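Local coordinates for protein lysyl oxidase (Pichia pastoris, PDB 1W7C) that probably oxidises primary amines, including the side-chain amino groups of lysine, to aldehydes with the help of copper and a topaquinone cofactor, at residues Gly485-His490 / His582-Asn587; Ile341-Ser346 / His353-Asp358; Asp489-Tyr494 / Trp647-Leu652. All blocks are in the same frame, centred on the assembly; numbering follows the deposited sequence. Where two conformers were deposited one is given.

Interaction 1: residues Gly485-His490 / His582-Asn587. With CU (copper (II) ion), chain C.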
loop_
_atom_site.group_PDB
_atom_site.type_symbol
_atom_site.label_atom_id
_atom_site.label_comp_id
_atom_site.label_asym_id
_atom_site.label_seq_id
_atom_site.Cartn_x
_atom_site.Cartn_y
_atom_site.Cartn_z
ATOM N N GLY A 485 2.859 -24.709 -8.458
ATOM C CA GLY A 485 3.031 -23.257 -8.564
ATOM C C GLY A 485 4.485 -22.828 -8.341
ATOM O O GLY A 485 4.893 -22.382 -7.254
ATOM N N SER A 486 5.288 -22.941 -9.384
ATOM C CA SER A 486 6.712 -22.676 -9.260
ATOM C C SER A 486 7.046 -21.311 -8.624
ATOM O O SER A 486 6.607 -20.269 -9.039
ATOM C CB SER A 486 7.391 -22.771 -10.627
ATOM O OG SER A 486 7.523 -24.120 -11.035
ATOM N N PHE A 487 7.917 -21.344 -7.670
ATOM C CA PHE A 487 8.320 -20.166 -6.939
ATOM C C PHE A 487 9.230 -19.228 -7.733
ATOM O O PHE A 487 10.186 -19.684 -8.375
ATOM C CB PHE A 487 9.067 -20.769 -5.762
ATOM C CG PHE A 487 9.594 -19.820 -4.722
ATOM C CD1 PHE A 487 10.695 -20.212 -3.946
ATOM C CD2 PHE A 487 8.958 -18.658 -4.388
ATOM C CE1 PHE A 487 11.172 -19.408 -2.934
ATOM C CE2 PHE A 487 9.456 -17.849 -3.360
ATOM C CZ PHE A 487 10.551 -18.219 -2.659
ATOM N N HIS A 488 8.928 -17.932 -7.735
ATOM C CA HIS A 488 9.741 -16.996 -8.498
ATOM C C HIS A 488 9.722 -15.625 -7.873
ATOM O O HIS A 488 8.813 -15.274 -7.115
ATOM C CB HIS A 488 9.301 -16.936 -9.960
ATOM C CG HIS A 488 7.859 -16.558 -10.124
ATOM N ND1 HIS A 488 6.830 -17.452 -9.896
ATOM C CD2 HIS A 488 7.258 -15.376 -10.454
ATOM C CE1 HIS A 488 5.668 -16.839 -10.079
ATOM N NE2 HIS A 488 5.896 -15.583 -10.427
ATOM N N ASP A 489 10.767 -14.853 -8.174
ATOM C CA ASP A 489 10.831 -13.451 -7.850
ATOM C C ASP A 489 10.568 -12.612 -9.085
ATOM O O ASP A 489 11.124 -12.873 -10.150
ATOM C CB ASP A 489 12.224 -13.063 -7.339
ATOM C CG ASP A 489 12.458 -13.420 -5.895
ATOM O OD1 ASP A 489 11.470 -13.639 -5.145
ATOM O OD2 ASP A 489 13.616 -13.507 -5.460
ATOM N N HIS A 490 9.712 -11.618 -8.929
ATOM C CA HIS A 490 9.599 -10.487 -9.846
ATOM C C HIS A 490 10.396 -9.345 -9.216
ATOM O O HIS A 490 10.174 -9.042 -8.044
ATOM C CB HIS A 490 8.165 -10.015 -9.969
ATOM C CG HIS A 490 7.227 -11.029 -10.537
ATOM N ND1 HIS A 490 7.001 -11.161 -11.888
ATOM C CD2 HIS A 490 6.370 -11.885 -9.920
ATOM C CE1 HIS A 490 6.073 -12.082 -12.083
ATOM N NE2 HIS A 490 5.682 -12.546 -10.901
ATOM N N HIS A 582 13.837 -7.467 -2.729
ATOM C CA HIS A 582 14.834 -7.743 -3.742
ATOM C C HIS A 582 15.013 -9.258 -3.914
ATOM O O HIS A 582 14.355 -10.050 -3.235
ATOM C CB HIS A 582 16.165 -7.049 -3.389
ATOM C CG HIS A 582 16.741 -7.453 -2.073
ATOM N ND1 HIS A 582 17.262 -8.700 -1.817
ATOM C CD2 HIS A 582 16.806 -6.778 -0.903
ATOM C CE1 HIS A 582 17.653 -8.764 -0.549
ATOM N NE2 HIS A 582 17.373 -7.614 0.027
ATOM N N ARG A 583 15.894 -9.663 -4.815
ATOM C CA ARG A 583 16.114 -11.064 -5.069
ATOM C C ARG A 583 16.468 -11.823 -3.822
ATOM O O ARG A 583 17.270 -11.369 -3.002
ATOM C CB ARG A 583 17.256 -11.277 -6.065
ATOM C CG ARG A 583 16.980 -10.925 -7.504
ATOM C CD ARG A 583 18.254 -11.022 -8.364
ATOM N NE ARG A 583 18.700 -12.384 -8.490
ATOM C CZ ARG A 583 19.958 -12.770 -8.664
ATOM N NH1 ARG A 583 20.948 -11.894 -8.671
ATOM N NH2 ARG A 583 20.226 -14.048 -8.823
ATOM N N ILE A 584 15.928 -13.012 -3.713
ATOM C CA ILE A 584 16.355 -14.022 -2.722
ATOM C C ILE A 584 17.659 -14.676 -3.136
ATOM O O ILE A 584 18.599 -14.751 -2.349
ATOM C CB ILE A 584 15.249 -15.058 -2.510
ATOM C CG1 ILE A 584 14.003 -14.382 -1.954
ATOM C CG2 ILE A 584 15.753 -16.177 -1.578
ATOM C CD1 ILE A 584 12.742 -15.233 -1.975
ATOM N N VAL A 585 17.718 -15.175 -4.359
ATOM C CA VAL A 585 18.934 -15.844 -4.868
ATOM C C VAL A 585 20.090 -14.828 -4.980
ATOM O O VAL A 585 19.841 -13.664 -5.351
ATOM C CB VAL A 585 18.614 -16.481 -6.235
ATOM C CG1 VAL A 585 19.886 -17.019 -6.913
ATOM C CG2 VAL A 585 17.540 -17.555 -6.074
ATOM N N LYS A 586 21.301 -15.282 -4.683
ATOM C CA LYS A 586 22.492 -14.443 -4.704
ATOM C C LYS A 586 23.353 -14.664 -5.944
ATOM O O LYS A 586 23.896 -13.710 -6.505
ATOM C CB LYS A 586 23.332 -14.683 -3.432
ATOM C CG LYS A 586 22.480 -14.529 -2.104
ATOM C CD LYS A 586 21.676 -13.244 -2.055
ATOM C CE LYS A 586 20.781 -13.114 -0.806
ATOM N NZ LYS A 586 19.601 -12.178 -1.052
ATOM N N ASN A 587 23.542 -15.919 -6.328
ATOM C CA ASN A 587 24.516 -16.281 -7.339
ATOM C C ASN A 587 23.894 -17.226 -8.356
ATOM O O ASN A 587 24.067 -18.436 -8.249
ATOM C CB ASN A 587 25.728 -17.002 -6.668
ATOM C CG ASN A 587 26.290 -16.267 -5.448
ATOM O OD1 ASN A 587 26.505 -16.858 -4.359
ATOM N ND2 ASN A 587 26.611 -15.018 -5.636
HETATM CU CU CU C . 4.492 -14.122 -10.487
HETATM O O HOH W 1 15.554 -14.933 -6.614
HETATM O O HOH W 2 3.574 -14.710 -12.406
#

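Interaction 2: residues Ile341-Ser346 / His353-Asp358. With IMD (imidazole), chain P.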
loop_
_atom_site.group_PDB
_atom_site.type_symbol
_atom_site.label_atom_id
_atom_site.label_comp_id
_atom_site.label_asym_id
_atom_site.label_seq_id
_atom_site.Cartn_x
_atom_site.Cartn_y
_atom_site.Cartn_z
ATOM N N ILE A 341 12.644 -8.429 -14.158
ATOM C CA ILE A 341 13.138 -9.809 -14.181
ATOM C C ILE A 341 12.112 -10.736 -13.548
ATOM O O ILE A 341 11.324 -10.340 -12.672
ATOM C CB ILE A 341 14.524 -9.992 -13.504
ATOM C CG1 ILE A 341 14.455 -9.582 -12.034
ATOM C CG2 ILE A 341 15.559 -9.217 -14.316
ATOM C CD1 ILE A 341 15.717 -9.989 -11.227
ATOM N N ALA A 342 12.135 -11.975 -14.005
ATOM C CA ALA A 342 11.353 -13.026 -13.395
ATOM C C ALA A 342 12.254 -14.231 -13.266
ATOM O O ALA A 342 12.641 -14.832 -14.287
ATOM C CB ALA A 342 10.122 -13.356 -14.220
ATOM N N GLU A 343 12.660 -14.540 -12.031
ATOM C CA GLU A 343 13.680 -15.511 -11.761
ATOM C C GLU A 343 13.080 -16.675 -10.962
ATOM O O GLU A 343 12.627 -16.476 -9.828
ATOM C CB GLU A 343 14.807 -14.864 -10.952
ATOM C CG GLU A 343 15.965 -15.807 -10.642
ATOM C CD GLU A 343 16.986 -15.237 -9.692
ATOM O OE1 GLU A 343 18.062 -15.858 -9.591
ATOM O OE2 GLU A 343 16.677 -14.246 -8.990
ATOM N N TYR A 344 13.088 -17.858 -11.551
ATOM C CA TYR A 344 12.402 -19.039 -10.999
ATOM C C TYR A 344 13.343 -19.939 -10.244
ATOM O O TYR A 344 14.524 -20.049 -10.614
ATOM C CB TYR A 344 11.692 -19.825 -12.130
ATOM C CG TYR A 344 10.512 -19.077 -12.691
ATOM C CD1 TYR A 344 10.687 -17.949 -13.479
ATOM C CD2 TYR A 344 9.186 -19.459 -12.409
ATOM C CE1 TYR A 344 9.625 -17.230 -13.947
ATOM C CE2 TYR A 344 8.126 -18.720 -12.869
ATOM C CZ TYR A 344 8.356 -17.612 -13.631
ATOM O OH TYR A 344 7.280 -16.898 -14.077
ATOM N N GLY A 345 12.818 -20.565 -9.187
ATOM C CA GLY A 345 13.508 -21.643 -8.495
ATOM C C GLY A 345 12.735 -22.930 -8.671
ATOM O O GLY A 345 11.520 -22.926 -8.547
ATOM N N SER A 346 13.426 -24.045 -8.919
ATOM C CA SER A 346 12.704 -25.275 -9.244
ATOM C C SER A 346 13.572 -26.488 -9.094
ATOM O O SER A 346 14.777 -26.378 -9.022
ATOM C CB SER A 346 12.269 -25.198 -10.705
ATOM O OG SER A 346 11.537 -26.325 -11.147
ATOM N N HIS A 353 16.226 -22.877 -14.858
ATOM C CA HIS A 353 17.007 -22.113 -15.817
ATOM C C HIS A 353 16.248 -20.932 -16.410
ATOM O O HIS A 353 16.675 -20.368 -17.402
ATOM C CB HIS A 353 17.530 -23.039 -16.917
ATOM C CG HIS A 353 18.562 -24.009 -16.422
ATOM N ND1 HIS A 353 18.356 -25.373 -16.397
ATOM C CD2 HIS A 353 19.782 -23.797 -15.867
ATOM C CE1 HIS A 353 19.425 -25.960 -15.880
ATOM N NE2 HIS A 353 20.311 -25.029 -15.563
ATOM N N THR A 354 15.149 -20.530 -15.777
ATOM C CA THR A 354 14.398 -19.385 -16.256
ATOM C C THR A 354 14.747 -18.157 -15.438
ATOM O O THR A 354 14.485 -18.101 -14.232
ATOM C CB THR A 354 12.892 -19.687 -16.151
ATOM O OG1 THR A 354 12.546 -20.772 -17.029
ATOM C CG2 THR A 354 12.080 -18.493 -16.626
ATOM N N PHE A 355 15.312 -17.154 -16.113
ATOM C CA PHE A 355 15.638 -15.859 -15.511
ATOM C C PHE A 355 15.407 -14.831 -16.594
ATOM O O PHE A 355 16.336 -14.366 -17.255
ATOM C CB PHE A 355 17.107 -15.895 -15.057
ATOM C CG PHE A 355 17.525 -14.793 -14.087
ATOM C CD1 PHE A 355 18.596 -15.000 -13.222
ATOM C CD2 PHE A 355 16.919 -13.536 -14.095
ATOM C CE1 PHE A 355 19.033 -14.013 -12.354
ATOM C CE2 PHE A 355 17.363 -12.558 -13.218
ATOM C CZ PHE A 355 18.401 -12.784 -12.381
ATOM N N TYR A 356 14.140 -14.518 -16.825
ATOM C CA TYR A 356 13.773 -13.593 -17.886
ATOM C C TYR A 356 14.263 -12.180 -17.627
ATOM O O TYR A 356 14.137 -11.664 -16.503
ATOM C CB TYR A 356 12.243 -13.521 -18.108
ATOM C CG TYR A 356 11.601 -14.811 -18.545
ATOM C CD1 TYR A 356 10.563 -15.374 -17.815
ATOM C CD2 TYR A 356 12.060 -15.487 -19.659
ATOM C CE1 TYR A 356 10.000 -16.572 -18.177
ATOM C CE2 TYR A 356 11.472 -16.680 -20.059
ATOM C CZ TYR A 356 10.469 -17.236 -19.306
ATOM O OH TYR A 356 9.970 -18.465 -19.685
ATOM N N SER A 357 14.717 -11.545 -18.709
ATOM C CA SER A 357 14.837 -10.101 -18.827
ATOM C C SER A 357 13.724 -9.613 -19.726
ATOM O O SER A 357 13.731 -9.840 -20.931
ATOM C CB SER A 357 16.160 -9.760 -19.489
ATOM O OG SER A 357 16.153 -8.423 -20.017
ATOM N N ASP A 358 12.727 -8.938 -19.171
ATOM C CA ASP A 358 11.580 -8.568 -19.967
ATOM C C ASP A 358 11.880 -7.460 -20.967
ATOM O O ASP A 358 11.235 -7.398 -22.014
ATOM C CB ASP A 358 10.388 -8.253 -19.075
ATOM C CG ASP A 358 9.661 -9.485 -18.630
ATOM O OD1 ASP A 358 9.848 -10.567 -19.230
ATOM O OD2 ASP A 358 8.910 -9.469 -17.663
HETATM N N1 IMD P . 7.029 -14.606 -20.152
HETATM C C2 IMD P . 7.352 -13.419 -19.568
HETATM N N3 IMD P . 8.555 -13.046 -20.095
HETATM C C4 IMD P . 8.958 -13.969 -20.989
HETATM C C5 IMD P . 8.001 -14.962 -21.019
#

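Interaction 3: residues Asp489-Tyr494 / Trp647-Leu652. With CU (copper (II) ion), chain C.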
loop_
_atom_site.group_PDB
_atom_site.type_symbol
_atom_site.label_atom_id
_atom_site.label_comp_id
_atom_site.label_asym_id
_atom_site.label_seq_id
_atom_site.Cartn_x
_atom_site.Cartn_y
_atom_site.Cartn_z
ATOM N N ASP A 489 10.767 -14.853 -8.174
ATOM C CA ASP A 489 10.831 -13.451 -7.850
ATOM C C ASP A 489 10.568 -12.612 -9.085
ATOM O O ASP A 489 11.124 -12.873 -10.150
ATOM C CB ASP A 489 12.224 -13.063 -7.339
ATOM C CG ASP A 489 12.458 -13.420 -5.895
ATOM O OD1 ASP A 489 11.470 -13.639 -5.145
ATOM O OD2 ASP A 489 13.616 -13.507 -5.460
ATOM N N HIS A 490 9.712 -11.618 -8.929
ATOM C CA HIS A 490 9.599 -10.487 -9.846
ATOM C C HIS A 490 10.396 -9.345 -9.216
ATOM O O HIS A 490 10.174 -9.042 -8.044
ATOM C CB HIS A 490 8.165 -10.015 -9.969
ATOM C CG HIS A 490 7.227 -11.029 -10.537
ATOM N ND1 HIS A 490 7.001 -11.161 -11.888
ATOM C CD2 HIS A 490 6.370 -11.885 -9.920
ATOM C CE1 HIS A 490 6.073 -12.082 -12.083
ATOM N NE2 HIS A 490 5.682 -12.546 -10.901
ATOM N N VAL A 491 11.282 -8.695 -9.969
ATOM C CA VAL A 491 11.962 -7.499 -9.484
ATOM C C VAL A 491 12.030 -6.487 -10.617
ATOM O O VAL A 491 12.304 -6.859 -11.771
ATOM C CB VAL A 491 13.363 -7.748 -8.876
ATOM C CG1 VAL A 491 13.758 -6.576 -7.972
ATOM C CG2 VAL A 491 13.425 -9.054 -8.111
ATOM N N LEU A 492 11.742 -5.236 -10.320
ATOM C CA LEU A 492 11.643 -4.138 -11.304
ATOM C C LEU A 492 12.578 -3.032 -10.812
ATOM O O LEU A 492 12.541 -2.697 -9.633
ATOM C CB LEU A 492 10.214 -3.555 -11.400
ATOM C CG LEU A 492 9.139 -4.418 -11.987
ATOM C CD1 LEU A 492 8.584 -5.364 -10.951
ATOM C CD2 LEU A 492 8.016 -3.552 -12.575
ATOM N N ASN A 493 13.350 -2.437 -11.715
ATOM C CA ASN A 493 14.257 -1.331 -11.414
ATOM C C ASN A 493 13.725 -0.060 -12.049
ATOM O O ASN A 493 13.402 -0.051 -13.235
ATOM C CB ASN A 493 15.656 -1.613 -11.960
ATOM C CG ASN A 493 16.667 -0.604 -11.522
ATOM O OD1 ASN A 493 17.206 0.135 -12.351
ATOM N ND2 ASN A 493 16.996 -0.589 -10.215
ATOM N N TYR A 494 13.679 1.009 -11.252
ATOM C CA TYR A 494 13.340 2.336 -11.742
ATOM C C TYR A 494 14.515 3.296 -11.549
ATOM O O TYR A 494 15.083 3.412 -10.478
ATOM C CB TYR A 494 12.145 2.888 -10.978
ATOM C CG TYR A 494 10.827 2.162 -11.218
ATOM C CD1 TYR A 494 10.547 0.994 -10.524
ATOM C CD2 TYR A 494 9.887 2.639 -12.099
ATOM C CE1 TYR A 494 9.354 0.315 -10.749
ATOM C CE2 TYR A 494 8.716 1.994 -12.316
ATOM C CZ TYR A 494 8.447 0.827 -11.626
ATOM O OH TYR A 494 7.239 0.182 -11.810
ATOM N N TRP A 647 18.242 4.457 -7.886
ATOM C CA TRP A 647 17.784 3.298 -8.674
ATOM C C TRP A 647 16.988 2.468 -7.657
ATOM O O TRP A 647 17.583 1.859 -6.751
ATOM C CB TRP A 647 19.012 2.518 -9.219
ATOM C CG TRP A 647 19.966 3.351 -10.030
ATOM C CD1 TRP A 647 20.984 4.055 -9.525
ATOM C CD2 TRP A 647 20.031 3.515 -11.470
ATOM N NE1 TRP A 647 21.648 4.711 -10.531
ATOM C CE2 TRP A 647 21.088 4.396 -11.738
ATOM C CE3 TRP A 647 19.259 3.058 -12.541
ATOM C CZ2 TRP A 647 21.453 4.775 -13.029
ATOM C CZ3 TRP A 647 19.612 3.427 -13.835
ATOM C CH2 TRP A 647 20.699 4.301 -14.073
ATOM N N VAL A 648 15.656 2.515 -7.803
ATOM C CA VAL A 648 14.728 2.034 -6.814
ATOM C C VAL A 648 14.055 0.777 -7.305
ATOM O O VAL A 648 13.547 0.738 -8.414
ATOM C CB VAL A 648 13.657 3.097 -6.471
ATOM C CG1 VAL A 648 12.762 2.569 -5.409
ATOM C CG2 VAL A 648 14.322 4.404 -6.051
ATOM N N ASN A 649 14.076 -0.283 -6.494
ATOM C CA ASN A 649 13.465 -1.539 -6.857
ATOM C C ASN A 649 12.120 -1.799 -6.193
ATOM O O ASN A 649 11.893 -1.457 -5.023
ATOM C CB ASN A 649 14.400 -2.707 -6.532
ATOM C CG ASN A 649 15.661 -2.645 -7.321
ATOM O OD1 ASN A 649 15.651 -2.212 -8.487
ATOM N ND2 ASN A 649 16.770 -3.062 -6.702
ATOM N N LEU A 650 11.244 -2.433 -6.966
ATOM C CA LEU A 650 9.982 -3.012 -6.492
ATOM C C LEU A 650 10.007 -4.478 -6.807
ATOM O O LEU A 650 10.553 -4.900 -7.818
ATOM C CB LEU A 650 8.812 -2.336 -7.208
ATOM C CG LEU A 650 8.544 -0.876 -6.857
ATOM C CD1 LEU A 650 7.348 -0.361 -7.579
ATOM C CD2 LEU A 650 8.387 -0.698 -5.362
ATOM N N GLY A 651 9.346 -5.278 -6.001
ATOM C CA GLY A 651 9.395 -6.701 -6.235
ATOM C C GLY A 651 8.312 -7.474 -5.548
ATOM O O GLY A 651 7.577 -6.930 -4.724
ATOM N N LEU A 652 8.242 -8.755 -5.880
ATOM C CA LEU A 652 7.299 -9.708 -5.300
ATOM C C LEU A 652 7.969 -11.069 -5.244
ATOM O O LEU A 652 8.510 -11.532 -6.258
ATOM C CB LEU A 652 6.060 -9.842 -6.192
ATOM C CG LEU A 652 5.297 -8.559 -6.563
ATOM C CD1 LEU A 652 4.344 -8.760 -7.747
ATOM C CD2 LEU A 652 4.476 -7.979 -5.396
HETATM CU CU CU C . 4.492 -14.122 -10.487
HETATM O O HOH W 2 3.574 -14.710 -12.406
#

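Interaction 1: residues Gly485-His490 / His582-Asn587
Asp489 and Ile584 meet with their side chains at about a right angle, the carboxylate of one turned to the backbone of the other. OD2 of Asp489 accepts the N-H of Ile584 at 2.9 Å in an almost straight bond (172°) running nearly along the C-O axis. A water grips the same oxygen, donating to Asp489 OD2 at 2.7 Å and accepting from Val585 N, while OD1 of Asp489 is hydrogen-bonded to ND1 of His653. A short acid suits this place, since it ties down two successive N-H groups of an irregular loop, one directly and one through water.

CG1 of Ile584 touches Asp489 OD2 where the two side chains cross, and the extended end of the branch brings CD1 to 3.8 Å from CZ of Phe487, these two side chains again crossing at about a right angle. The ring also packs on Met512 of the second subunit.

His488 points away from the loop. Its ND1 donates in the ring plane to Ser486 O at 3.0 Å, which fixes the ring's rotation and presents NE2 of His488 to the copper at 2.0 Å. His490 NE2 binds the same metal. This His-X-His pair, completed by His654, forms the copper site of the copper amine oxidases.

Interaction 2: residues Ile341-Ser346 / His353-Asp358
Ala342 and Tyr356 form the antiparallel hydrogen-bonded pair at the middle of this contact, Ala342 N donating to Tyr356 O at 3.2 Å and Tyr356 N to Ala342 O at 3.0 Å. Two residues on, Tyr344 N gives Thr354 O a nearly straight bond of 3.0 Å (176°). Between these bonds Glu343 and Phe355 are a non-hydrogen-bonded pair, and there the side chains take over.

Among these side-chain contacts is a CH-pi interaction: CG of Glu343 sits over a face of the Phe355 ring, 3.9 Å from its centroid. The extended glutamate then lays its carboxylate over the same ring with the planes 22° apart, OE1 of Glu343 lying 3.5 Å from CE1 of Phe355. Held flat in this way, the acid reaches Arg583 and makes a salt bridge with it. Ile341 lies beside the phenylalanine and points the same way, with CD1 of Ile341 3.6 Å from CE2 of Phe355. An alanine in place of Phe355 would probably open a gap beside Ile341 and leave the glutamate freer to turn, with Arg583 still to hold its tip.

On the other face of the sheet the small Ala342 leaves room for the Tyr356 ring. Thr354 CG2 lies under the rim of that ring and also touches Tyr344 CD1 at 3.5 Å. An imidazole, probably from the crystallisation liquor, lies over the opposite face of Tyr356, its C4 above the ring centre, and its N3 donates to Asp358 OD1 at 2.9 Å.

Asp358 is predicted to be the proton acceptor of the reaction. It begins a short helix for which Ser357 is the N-cap, so this beta hairpin delivers the probable catalytic base of a copper amine oxidase active site.

Interaction 3: residues Asp489-Tyr494 / Trp647-Leu652
Asn493 and Asn649 join their side-chain amides directly across a non-hydrogen-bonded pair of two antiparallel strands, in a place where the backbones make no bond of their own. ND2 of Asn493 donates to OD1 of Asn649 at 2.7 Å, almost perfectly straight (177°) and in the donor's own amide plane. The two amides are turned 56° from each other. CG of Asn493 stands anti to its backbone N (chi1 -172°), which helps swing the amide toward the partner strand. Asparagine suits both positions because each amide has a donor and an acceptor to place in a buried setting: OD1 of Asn493 is hydrogen-bonded to OG of Ser614, and ND2 of Asn649 to the carbonyls of Ser600 and Trp597. The Trp647 ring is nearly coplanar in tilt with the Asn493 amide, although the side chains cross at an oblique angle, and its edge meets the amide, CE3 of Trp647 being 3.6 Å from OD1 of Asn493.

On the opposite face Tyr494 and Leu650 cross, CE1 of Tyr494 touching CD1 of Leu650 at 3.8 Å, while the rim of the tyrosine ring passes Val648 O. The copper ligand His490 shares this face with Leu652. Gly651 suits its place opposite Val491 because a beta carbon there would run into the carbonyl oxygen of His490. Six backbone hydrogen bonds, two for each of the pairs His490-Leu652, Leu492-Leu650 and Tyr494-Val648, hold the register; Leu492 N to Leu650 O, at 2.8 Å, is one of them.

Strand 488-498 is flanked by strand 642-654 and by strand 329-344, whose backbone hydrogen-bonds to Asp489 and Val491. Leu492 and Tyr494 pack against strands 440-446 and 452-458, whereas Val491 and Asn493 face Trp597 of a loop. The backbone of Trp647 is itself hydrogen-bonded to Phe603 of strand 602-606.

How the interactions relate
Following the chain from the N terminus, interaction 2 comes first and closes a short hairpin loop of six residues. Interactions 1 and 3 follow it in series and open from the same strand, 488-498, sharing Asp489 and His490. Interaction 1 closes a loop of 91 residues at 582-587, and nearly all of that loop lies within the 152-residue loop that interaction 3 closes at 647-652. Strand 488-498 unites the three: strand 329-344 of interaction 2 borders it, and strand 642-654 of interaction 3 is another of its neighbours. The loop at 582-587 joins interactions 1 and 2 through the Arg583-Glu343 salt bridge, and both of these contacts also touch the second subunit.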